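Local coordinates for protein immunomodulatory active chitinase (Trichuris suis, PDB 6G9C) that is a secreted, immunomodulatory chitinase of the glycosyl hydrolase 18 family that probably binds and hydrolyses chitin, at residues Y38-A43 with T369-D374; A190-N195 with V215-Y220; T230-P235 with D328-P333; I270-Y275 with E348-K353. All coordinates share one frame; numbering follows the deposited sequence.

All four contacts belong to one glycosyl hydrolase 18 unit built on a TIM barrel. Contact 1 joins the end of the first barrel strand, 34-40, to the loop that follows the last, 364-368, and spans the segments of the other three along the chain. Contact 2 pairs strands 187-193 and 214-218. The next strand, 268-281, meets helix 347-360 in contact 4, while contact 3 ties the loop after strand 214-218 to a hairpin that comes between these two elements. Centres of contacts 3 and 4 lie about 11 Å apart, those of contacts 1 and 2 about 18 Å. Probable hydrogen bonds of Tyr38 with Asn216, Thr369 with Thr274, Cys219 with Ser234 and Ser234 with Lys353 tie neighbouring contacts together.

Contact 1: Y38-A43 with T369-D374; sequences YFTNWA and TLDYDD. With EDO (1,2-ethanediol), chain C.
Thr40 and Asp371 form the polar centre of this buried contact. Thr40 OG1 donates to Asp371 OD2 at 2.8 Å, approaching from above the carboxylate plane, 46° out of it. The same oxygen OD2 accepts a second hydrogen bond from a water 2.6 Å away, and that water accepts from Thr40 N. A second water donates to both Thr40 OG1 and Asp371 OD1, the latter at 2.7 Å. Arg46 adds a salt bridge to OD1, so both carboxylate oxygens are satisfied twice, a setting that would be expected to keep the aspartate ionised. With CG turned between its backbone N and carbonyl carbon (chi1 48°), Asp371 also lays the carboxylate carbon against Ala43 CB at 3.5 Å. Beside it the two threonine methyls meet, Thr40 CG2 to Thr369 CG2 at 3.6 Å. The backbones are joined by Leu370 N donating to Tyr38 O, 3.0 Å long and nearly straight at 173°. A third water links Trp42 NE1, from which it accepts, to Tyr372 OH, which also bonds ethanediol O1 at 2.7 Å. Inside the barrel Tyr38 OH bonds Asp149. A cis peptide precedes Thr369, as in family 18 chitinases after the last-strand tryptophan, and the contact closes the TIM barrel at the C-terminal ends of its first and last strands.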
# COMPACT_ATOMS: atom_id res chain seq x y z
N TYR A 38 -9.07 -17.44 0.18
CA TYR A 38 -9.17 -17.14 -1.25
C TYR A 38 -10.27 -16.11 -1.52
O TYR A 38 -11.42 -16.28 -1.10
CB TYR A 38 -9.45 -18.40 -2.05
CG TYR A 38 -8.20 -19.22 -2.32
CD1 TYR A 38 -7.68 -20.06 -1.35
CD2 TYR A 38 -7.52 -19.10 -3.53
CE1 TYR A 38 -6.51 -20.80 -1.59
CE2 TYR A 38 -6.36 -19.85 -3.79
CZ TYR A 38 -5.86 -20.68 -2.80
OH TYR A 38 -4.71 -21.43 -3.00
N PHE A 39 -9.88 -15.04 -2.20
CA PHE A 39 -10.78 -14.10 -2.86
C PHE A 39 -11.00 -14.57 -4.29
O PHE A 39 -10.07 -15.08 -4.93
CB PHE A 39 -10.15 -12.70 -2.83
CG PHE A 39 -10.93 -11.66 -3.58
CD1 PHE A 39 -10.74 -11.45 -4.94
CD2 PHE A 39 -11.85 -10.87 -2.91
CE1 PHE A 39 -11.46 -10.49 -5.62
CE2 PHE A 39 -12.58 -9.90 -3.58
CZ PHE A 39 -12.39 -9.71 -4.93
N THR A 40 -12.23 -14.41 -4.81
CA THR A 40 -12.54 -14.82 -6.18
C THR A 40 -13.08 -13.64 -6.98
O THR A 40 -14.00 -12.95 -6.52
CB THR A 40 -13.53 -16.00 -6.25
OG1 THR A 40 -14.82 -15.59 -5.79
CG2 THR A 40 -13.03 -17.19 -5.42
N ASN A 41 -12.54 -13.43 -8.18
CA ASN A 41 -12.89 -12.23 -8.95
C ASN A 41 -14.18 -12.40 -9.77
O ASN A 41 -14.51 -11.51 -10.56
CB ASN A 41 -11.71 -11.79 -9.84
CG ASN A 41 -11.27 -12.84 -10.84
OD1 ASN A 41 -11.88 -13.89 -10.95
ND2 ASN A 41 -10.19 -12.55 -11.58
N TRP A 42 -14.95 -13.48 -9.56
CA TRP A 42 -16.28 -13.58 -10.14
C TRP A 42 -17.39 -13.43 -9.09
O TRP A 42 -18.57 -13.39 -9.47
CB TRP A 42 -16.46 -14.90 -10.90
CG TRP A 42 -16.28 -16.13 -10.06
CD1 TRP A 42 -17.27 -16.86 -9.44
CD2 TRP A 42 -15.04 -16.82 -9.78
NE1 TRP A 42 -16.71 -17.94 -8.78
CE2 TRP A 42 -15.35 -17.93 -8.96
CE3 TRP A 42 -13.71 -16.59 -10.13
CZ2 TRP A 42 -14.37 -18.81 -8.49
CZ3 TRP A 42 -12.72 -17.47 -9.67
CH2 TRP A 42 -13.06 -18.56 -8.86
N ALA A 43 -17.06 -13.34 -7.80
CA ALA A 43 -18.08 -13.15 -6.77
C ALA A 43 -18.74 -11.78 -6.87
O ALA A 43 -19.85 -11.59 -6.33
CB ALA A 43 -17.47 -13.36 -5.38
N THR A 369 -14.28 -20.25 0.12
CA THR A 369 -13.75 -18.93 -0.22
C THR A 369 -14.23 -17.91 0.81
O THR A 369 -15.09 -18.21 1.64
CB THR A 369 -14.26 -18.40 -1.57
OG1 THR A 369 -15.68 -18.21 -1.46
CG2 THR A 369 -13.99 -19.36 -2.72
N LEU A 370 -13.74 -16.67 0.70
CA LEU A 370 -14.29 -15.60 1.52
C LEU A 370 -15.75 -15.35 1.21
O LEU A 370 -16.53 -14.98 2.10
CB LEU A 370 -13.50 -14.31 1.30
CG LEU A 370 -12.10 -14.18 1.90
CD1 LEU A 370 -11.32 -13.12 1.13
CD2 LEU A 370 -12.18 -13.85 3.40
N ASP A 371 -16.15 -15.51 -0.05
CA ASP A 371 -17.46 -15.05 -0.50
C ASP A 371 -18.56 -16.10 -0.30
O ASP A 371 -19.71 -15.81 -0.63
CB ASP A 371 -17.41 -14.63 -1.96
CG ASP A 371 -16.71 -15.67 -2.84
OD1 ASP A 371 -17.38 -16.64 -3.25
OD2 ASP A 371 -15.50 -15.50 -3.10
N TYR A 372 -18.23 -17.27 0.23
CA TYR A 372 -19.27 -18.26 0.53
C TYR A 372 -19.72 -18.23 1.98
O TYR A 372 -20.77 -18.80 2.30
CB TYR A 372 -18.79 -19.66 0.20
CG TYR A 372 -18.55 -19.96 -1.26
CD1 TYR A 372 -19.30 -19.36 -2.26
CD2 TYR A 372 -17.56 -20.86 -1.62
CE1 TYR A 372 -19.07 -19.68 -3.62
CE2 TYR A 372 -17.32 -21.17 -2.94
CZ TYR A 372 -18.07 -20.59 -3.93
OH TYR A 372 -17.79 -20.94 -5.24
N ASP A 373 -18.95 -17.59 2.86
CA ASP A 373 -19.34 -17.42 4.25
C ASP A 373 -20.47 -16.39 4.33
O ASP A 373 -20.76 -15.66 3.37
CB ASP A 373 -18.13 -16.96 5.06
CG ASP A 373 -18.23 -17.25 6.55
OD1 ASP A 373 -19.28 -17.70 7.07
OD2 ASP A 373 -17.20 -17.00 7.23
N ASP A 374 -21.09 -16.30 5.49
CA ASP A 374 -22.07 -15.24 5.76
C ASP A 374 -21.29 -13.95 6.04
O ASP A 374 -21.14 -13.50 7.17
CB ASP A 374 -22.97 -15.63 6.93
CG ASP A 374 -24.24 -14.77 7.04
OD1 ASP A 374 -24.69 -14.16 6.04
OD2 ASP A 374 -24.82 -14.72 8.15
C1 EDO C . -16.67 -24.35 -5.26
O1 EDO C . -16.17 -23.06 -5.62
C2 EDO C . -18.03 -24.47 -5.93
O2 EDO C . -17.91 -24.45 -7.36
O HOH W 1 -14.04 -13.40 -2.58
O HOH W 2 -16.68 -17.86 -5.54
O HOH W 3 -18.26 -20.25 -7.81

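Contact 2: A190-N195 with V215-Y220. With EDO (1,2-ethanediol), chain E.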
# COMPACT_ATOMS: atom_id res chain seq x y z
N ALA A 190 1.61 -23.20 -3.49
CA ALA A 190 0.84 -23.95 -4.48
C ALA A 190 -0.36 -24.60 -3.80
O ALA A 190 -0.26 -25.04 -2.65
CB ALA A 190 1.69 -25.02 -5.18
N ALA A 191 -1.48 -24.65 -4.50
CA ALA A 191 -2.62 -25.46 -4.08
C ALA A 191 -2.48 -26.82 -4.74
O ALA A 191 -2.21 -26.90 -5.95
CB ALA A 191 -3.96 -24.81 -4.45
N VAL A 192 -2.63 -27.89 -3.96
CA VAL A 192 -2.20 -29.21 -4.38
C VAL A 192 -3.30 -30.23 -4.11
O VAL A 192 -4.17 -30.05 -3.26
CB VAL A 192 -0.89 -29.64 -3.67
CG1 VAL A 192 0.25 -28.65 -3.98
CG2 VAL A 192 -1.11 -29.78 -2.17
N SER A 193 -3.22 -31.34 -4.85
CA SER A 193 -4.24 -32.38 -4.78
C SER A 193 -4.21 -33.08 -3.43
O SER A 193 -3.15 -33.29 -2.83
CB SER A 193 -4.03 -33.41 -5.89
OG SER A 193 -4.90 -34.52 -5.73
N ALA A 194 -5.39 -33.48 -2.96
CA ALA A 194 -5.52 -34.33 -1.78
C ALA A 194 -5.72 -35.80 -2.12
O ALA A 194 -5.91 -36.61 -1.22
CB ALA A 194 -6.67 -33.84 -0.89
N ASN A 195 -5.70 -36.16 -3.41
CA ASN A 195 -5.89 -37.54 -3.84
C ASN A 195 -4.53 -38.23 -3.85
O ASN A 195 -3.66 -37.85 -4.65
CB ASN A 195 -6.53 -37.58 -5.23
CG ASN A 195 -6.79 -39.00 -5.76
OD1 ASN A 195 -6.03 -39.94 -5.50
ND2 ASN A 195 -7.85 -39.14 -6.53
N VAL A 215 2.15 -25.44 1.05
CA VAL A 215 1.17 -25.94 0.10
C VAL A 215 -0.22 -25.86 0.73
O VAL A 215 -0.41 -26.19 1.90
CB VAL A 215 1.46 -27.38 -0.38
CG1 VAL A 215 2.75 -27.38 -1.22
CG2 VAL A 215 1.55 -28.38 0.79
N ASN A 216 -1.18 -25.39 -0.07
CA ASN A 216 -2.59 -25.32 0.30
C ASN A 216 -3.21 -26.66 -0.10
O ASN A 216 -3.51 -26.89 -1.27
CB ASN A 216 -3.26 -24.14 -0.39
CG ASN A 216 -2.89 -22.80 0.25
OD1 ASN A 216 -2.43 -22.76 1.39
ND2 ASN A 216 -3.10 -21.70 -0.48
N LEU A 217 -3.37 -27.55 0.87
CA LEU A 217 -3.94 -28.87 0.61
C LEU A 217 -5.43 -28.76 0.30
O LEU A 217 -6.22 -28.28 1.12
CB LEU A 217 -3.72 -29.78 1.82
CG LEU A 217 -4.30 -31.19 1.67
CD1 LEU A 217 -3.58 -31.98 0.56
CD2 LEU A 217 -4.23 -31.92 2.99
N MET A 218 -5.82 -29.22 -0.89
CA MET A 218 -7.20 -29.12 -1.34
C MET A 218 -7.99 -30.35 -0.89
O MET A 218 -8.50 -31.13 -1.70
CB MET A 218 -7.26 -28.96 -2.86
CG MET A 218 -6.68 -27.63 -3.34
SD MET A 218 -6.52 -27.57 -5.14
CE MET A 218 -8.23 -27.51 -5.64
N CYS A 219 -8.11 -30.50 0.43
CA CYS A 219 -8.78 -31.65 1.02
C CYS A 219 -10.28 -31.35 1.10
O CYS A 219 -10.87 -31.17 2.17
CB CYS A 219 -8.17 -31.99 2.38
SG CYS A 219 -7.88 -30.54 3.42
N TYR A 220 -10.88 -31.28 -0.08
CA TYR A 220 -12.31 -31.11 -0.27
C TYR A 220 -12.61 -31.55 -1.70
O TYR A 220 -11.72 -31.97 -2.45
CB TYR A 220 -12.77 -29.67 0.01
CG TYR A 220 -11.85 -28.57 -0.50
CD1 TYR A 220 -11.71 -28.32 -1.86
CD2 TYR A 220 -11.14 -27.77 0.39
CE1 TYR A 220 -10.87 -27.29 -2.34
CE2 TYR A 220 -10.30 -26.76 -0.06
CZ TYR A 220 -10.17 -26.52 -1.42
OH TYR A 220 -9.35 -25.51 -1.85
C1 EDO E . -8.29 -23.27 -6.40
O1 EDO E . -9.11 -24.28 -7.05
C2 EDO E . -7.79 -23.71 -5.02
O2 EDO E . -8.91 -24.15 -4.21
O HOH W 4 -7.93 -32.48 -4.16
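The Tyr220 ring sits just past two paired strands, in which Ala190, Ala191 and Val192 meet Val215, Asn216, Leu217 and Met218. Met218 C lies over the centre of one ring face, 4.1 Å above its plane. At the edge, in the ring plane, Tyr220 OH shares a hydrogen bond of 2.8 Å with ethanediol O2. Met218 and Cys219 centre two successive inverse gamma turns, with weak bonds, leading to the ring. The flat carboxamide of Asn216 is engaged through ND2, which bonds Tyr38 OH. Between the parallel strands, Asn216 N donates to Ala190 O at 2.8 Å, Val192 N to Asn216 O at 3.0 Å and Met218 N to Val192 O, also at 3.0 Å. Beyond this a water replaces direct backbone bonds, accepting from Ala194 N and donating to Met218 O, while Ala194 CB still packs on Met218 O at 3.4 Å. On one sheet face Met218, CG beside the backbone N (chi1 -67°) and extended at chi2, rests SD on Ala191 CB at 3.8 Å; a bend at chi3 brings its methyl CE by the ethanediol. On the other, Val192 and Val215 cross at about a right angle, CG1 to CG1 at 3.9 Å, and Leu217 CD1 reaches Ala194. In this pair of neighbouring TIM-barrel strands, branched aliphatic side chains pack toward helix 251-261, whereas Ala191, Asn216 and Met218 face the interior. There the ethanediol, probably from the crystallisation liquor, lies where the Met-x-Tyr-Asp motif of family 18 would help line the substrate cleft.

Contact 3: T230-P235 with D328-P333; sequences TGINSP and DESKTP
This is a small, buried van der Waals contact without a direct hydrogen bond between the side chains that meet, in which the loop after strand 214-218 leans on the turn between strands 323-327 and 332-337, the contact's centre about 17 Å from that of the chain. Ile232 and Thr332 meet first. With CG1 beside the backbone N (chi1 -52°) and CG2 therefore anti to it, the Ile232 methyl CG2 comes to 3.3 Å from Thr332 OG1, and the tip CD1 lies beside the same oxygen at 3.9 Å. Thr332 holds its hydroxyl between its own backbone N and carbonyl carbon (chi1 65°), which turns the methyl CG2 the other way, onto Ser234 O at 3.4 Å and Pro235 CA at 4.0 Å. A second meeting is that of Pro235 CB and Ser330 CB, 3.7 Å apart. Within the turn, Lys331 and Thr332 both face Asp327 as a G1 beta bulge, Lys331 taking left-handed backbone angles, and Lys331 NZ makes a 3.0 Å salt bridge to Asp328 OD1. The hairpin belongs to the region between strand 268-281 and helix 347-360, which probably corresponds to the insertion domain that family 18 chitinases carry on the barrel. Ser330 OG binds Asp327, and the backbone of Ser330 bonds that of Leu236, just beyond Pro235, so the loop and the turn are also joined next to the apolar contact. On the loop side the hydroxyl of Ser234 turns to another partner, OG bonding Cys219 O.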
# COMPACT_ATOMS: atom_id res chain seq x y z
N THR A 230 -25.20 -39.84 -2.60
CA THR A 230 -24.75 -38.76 -1.74
C THR A 230 -23.50 -39.15 -0.96
O THR A 230 -23.27 -40.32 -0.65
CB THR A 230 -25.83 -38.34 -0.74
OG1 THR A 230 -26.08 -39.42 0.17
CG2 THR A 230 -27.12 -37.95 -1.47
N GLY A 231 -22.70 -38.13 -0.61
CA GLY A 231 -21.46 -38.33 0.10
C GLY A 231 -20.98 -37.01 0.65
O GLY A 231 -21.62 -35.97 0.47
N ILE A 232 -19.83 -37.06 1.33
CA ILE A 232 -19.34 -35.94 2.14
C ILE A 232 -18.30 -35.16 1.36
O ILE A 232 -17.29 -35.72 0.92
CB ILE A 232 -18.75 -36.44 3.47
CG1 ILE A 232 -19.74 -37.36 4.20
CG2 ILE A 232 -18.39 -35.25 4.35
CD1 ILE A 232 -21.04 -36.68 4.56
N ASN A 233 -18.52 -33.85 1.23
CA ASN A 233 -17.58 -33.00 0.49
C ASN A 233 -16.18 -33.04 1.10
O ASN A 233 -15.19 -33.26 0.40
CB ASN A 233 -18.12 -31.57 0.43
CG ASN A 233 -17.22 -30.63 -0.38
OD1 ASN A 233 -16.76 -30.98 -1.47
ND2 ASN A 233 -16.98 -29.43 0.14
N SER A 234 -16.08 -32.87 2.42
CA SER A 234 -14.78 -32.75 3.08
C SER A 234 -14.88 -33.37 4.46
O SER A 234 -14.97 -32.66 5.48
CB SER A 234 -14.34 -31.29 3.15
OG SER A 234 -13.03 -31.14 3.68
N PRO A 235 -14.87 -34.70 4.55
CA PRO A 235 -14.94 -35.34 5.86
C PRO A 235 -13.61 -35.20 6.58
O PRO A 235 -12.54 -35.32 5.97
CB PRO A 235 -15.24 -36.81 5.54
CG PRO A 235 -14.65 -37.02 4.16
CD PRO A 235 -14.74 -35.68 3.45
N ASP A 328 -21.44 -37.50 13.15
CA ASP A 328 -20.34 -37.36 14.11
C ASP A 328 -19.09 -38.10 13.65
O ASP A 328 -17.97 -37.71 14.02
CB ASP A 328 -20.77 -37.83 15.50
CG ASP A 328 -19.89 -37.25 16.61
OD1 ASP A 328 -19.80 -36.00 16.73
OD2 ASP A 328 -19.27 -38.04 17.35
N GLU A 329 -19.24 -39.14 12.82
CA GLU A 329 -18.07 -39.89 12.36
C GLU A 329 -17.16 -39.01 11.52
O GLU A 329 -15.94 -38.95 11.75
CB GLU A 329 -18.52 -41.10 11.55
CG GLU A 329 -18.10 -42.42 12.15
CD GLU A 329 -18.44 -43.59 11.25
OE1 GLU A 329 -19.50 -43.54 10.60
OE2 GLU A 329 -17.65 -44.55 11.20
N SER A 330 -17.72 -38.32 10.53
CA SER A 330 -16.95 -37.42 9.68
C SER A 330 -16.81 -36.03 10.27
O SER A 330 -16.02 -35.23 9.74
CB SER A 330 -17.61 -37.31 8.31
OG SER A 330 -18.86 -36.63 8.41
N LYS A 331 -17.55 -35.71 11.34
CA LYS A 331 -17.59 -34.37 11.93
C LYS A 331 -18.08 -33.32 10.92
O LYS A 331 -17.56 -32.20 10.86
CB LYS A 331 -16.22 -33.97 12.51
CG LYS A 331 -15.78 -34.82 13.71
CD LYS A 331 -16.67 -34.58 14.92
CE LYS A 331 -16.30 -35.49 16.09
NZ LYS A 331 -17.05 -35.09 17.33
N THR A 332 -19.08 -33.67 10.12
CA THR A 332 -19.65 -32.73 9.16
C THR A 332 -21.17 -32.82 9.20
O THR A 332 -21.72 -33.85 9.59
CB THR A 332 -19.18 -32.99 7.72
OG1 THR A 332 -19.68 -34.27 7.27
CG2 THR A 332 -17.64 -32.95 7.60
N PRO A 333 -21.86 -31.75 8.81
CA PRO A 333 -23.32 -31.80 8.70
C PRO A 333 -23.77 -32.05 7.28
O PRO A 333 -23.02 -31.81 6.32
CB PRO A 333 -23.74 -30.41 9.17
CG PRO A 333 -22.64 -29.55 8.61
CD PRO A 333 -21.37 -30.36 8.74

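Contact 4: I270-Y275 with E348-K353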
# COMPACT_ATOMS: atom_id res chain seq x y z
N ILE A 270 -4.18 -26.80 5.78
CA ILE A 270 -5.39 -27.61 5.62
C ILE A 270 -6.50 -26.77 5.02
O ILE A 270 -6.89 -25.73 5.58
CB ILE A 270 -5.82 -28.21 6.96
CG1 ILE A 270 -4.68 -29.01 7.60
CG2 ILE A 270 -7.09 -29.07 6.77
CD1 ILE A 270 -4.20 -30.16 6.76
N GLY A 271 -7.07 -27.23 3.91
CA GLY A 271 -8.13 -26.49 3.24
C GLY A 271 -9.48 -26.69 3.92
O GLY A 271 -9.85 -27.80 4.31
N LEU A 272 -10.23 -25.60 4.02
CA LEU A 272 -11.55 -25.59 4.67
C LEU A 272 -12.56 -25.02 3.68
O LEU A 272 -12.44 -23.85 3.28
CB LEU A 272 -11.55 -24.75 5.96
CG LEU A 272 -10.47 -25.05 7.00
CD1 LEU A 272 -10.56 -24.01 8.10
CD2 LEU A 272 -10.63 -26.44 7.56
N PRO A 273 -13.56 -25.80 3.26
CA PRO A 273 -14.56 -25.26 2.32
C PRO A 273 -15.64 -24.49 3.07
O PRO A 273 -16.11 -24.93 4.11
CB PRO A 273 -15.15 -26.52 1.69
CG PRO A 273 -14.99 -27.58 2.75
CD PRO A 273 -13.75 -27.24 3.52
N THR A 274 -16.05 -23.35 2.50
CA THR A 274 -17.23 -22.65 3.03
C THR A 274 -18.44 -22.82 2.12
O THR A 274 -19.46 -22.14 2.31
CB THR A 274 -16.95 -21.16 3.24
OG1 THR A 274 -16.43 -20.59 2.03
CG2 THR A 274 -15.95 -20.95 4.38
N TYR A 275 -18.33 -23.70 1.12
CA TYR A 275 -19.42 -24.14 0.26
C TYR A 275 -19.74 -25.59 0.57
O TYR A 275 -19.01 -26.28 1.28
CB TYR A 275 -19.06 -24.00 -1.23
CG TYR A 275 -17.94 -24.96 -1.58
CD1 TYR A 275 -16.62 -24.64 -1.26
CD2 TYR A 275 -18.21 -26.20 -2.13
CE1 TYR A 275 -15.58 -25.54 -1.53
CE2 TYR A 275 -17.18 -27.10 -2.40
CZ TYR A 275 -15.87 -26.76 -2.08
OH TYR A 275 -14.86 -27.64 -2.33
N GLU A 348 -19.72 -25.94 13.61
CA GLU A 348 -19.29 -27.13 14.33
C GLU A 348 -18.22 -27.91 13.55
O GLU A 348 -17.25 -28.39 14.14
CB GLU A 348 -20.48 -28.04 14.65
CG GLU A 348 -21.55 -27.40 15.55
CD GLU A 348 -21.11 -27.26 17.00
OE1 GLU A 348 -19.91 -27.46 17.31
OE2 GLU A 348 -21.97 -26.95 17.86
N SER A 349 -18.39 -28.06 12.23
CA SER A 349 -17.40 -28.82 11.48
C SER A 349 -16.09 -28.05 11.39
O SER A 349 -15.00 -28.64 11.49
CB SER A 349 -17.92 -29.19 10.08
OG SER A 349 -18.00 -28.07 9.21
N MET A 350 -16.17 -26.73 11.24
CA MET A 350 -14.95 -25.91 11.22
C MET A 350 -14.25 -25.96 12.57
O MET A 350 -13.01 -26.01 12.63
CB MET A 350 -15.29 -24.46 10.86
CG MET A 350 -15.84 -24.29 9.47
SD MET A 350 -14.53 -24.34 8.24
CE MET A 350 -14.62 -22.65 7.67
N LYS A 351 -15.03 -25.93 13.66
CA LYS A 351 -14.46 -26.02 14.99
C LYS A 351 -13.67 -27.30 15.16
O LYS A 351 -12.55 -27.30 15.69
CB LYS A 351 -15.57 -25.95 16.05
CG LYS A 351 -15.62 -24.71 16.87
CD LYS A 351 -16.88 -24.69 17.76
CE LYS A 351 -17.00 -25.93 18.64
NZ LYS A 351 -18.22 -25.89 19.52
N ALA A 352 -14.27 -28.42 14.76
CA ALA A 352 -13.60 -29.70 14.92
C ALA A 352 -12.32 -29.75 14.08
O ALA A 352 -11.27 -30.17 14.56
CB ALA A 352 -14.54 -30.84 14.54
N LYS A 353 -12.40 -29.28 12.83
CA LYS A 353 -11.25 -29.33 11.92
C LYS A 353 -10.12 -28.41 12.39
O LYS A 353 -8.95 -28.81 12.41
CB LYS A 353 -11.70 -28.96 10.51
CG LYS A 353 -12.57 -30.03 9.86
CD LYS A 353 -13.13 -29.56 8.53
CE LYS A 353 -13.77 -30.71 7.77
NZ LYS A 353 -14.43 -30.24 6.51
O HOH W 5 -11.89 -29.34 5.32
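Lys353 NZ is gripped by three partners as it reaches past Leu272 to within 4.3 Å of Pro273 CD. It donates to a water 2.9 Å away that in turn donates to Gly271 O at 2.7 Å, forms a salt bridge with Asp345, and bonds Ser234 O. Extended beyond CG, the lysine chain slides past Leu272 in the opposite direction, so that its CB lies 4.0 Å from Leu272 CD2 and its methylenes stay on the aliphatic surface while the ammonium is delivered to polar groups. Here a TIM-barrel strand, 268-281, is packed against an outer helix, 347-360, which returns antiparallel to it as in a barrel beta-alpha unit, with the inserted region between them; segments 270-273 and 348-353 run at 174°, their axes 10.0 Å apart. Met350 fills the other part of the interface. Bends at chi2 (-78°) and chi3 fold its end onto the strand, SD meeting Leu272 CB at 3.8 Å and CE reaching Thr274 CG2 at 3.9 Å. Ile354, Ala365 and Val367 also touch Leu272. The thioether end lies near Pro273 O, a buried carbonyl with no hydrogen-bond partner in the model, whereas Thr274 OG1 is bonded to Thr369 O.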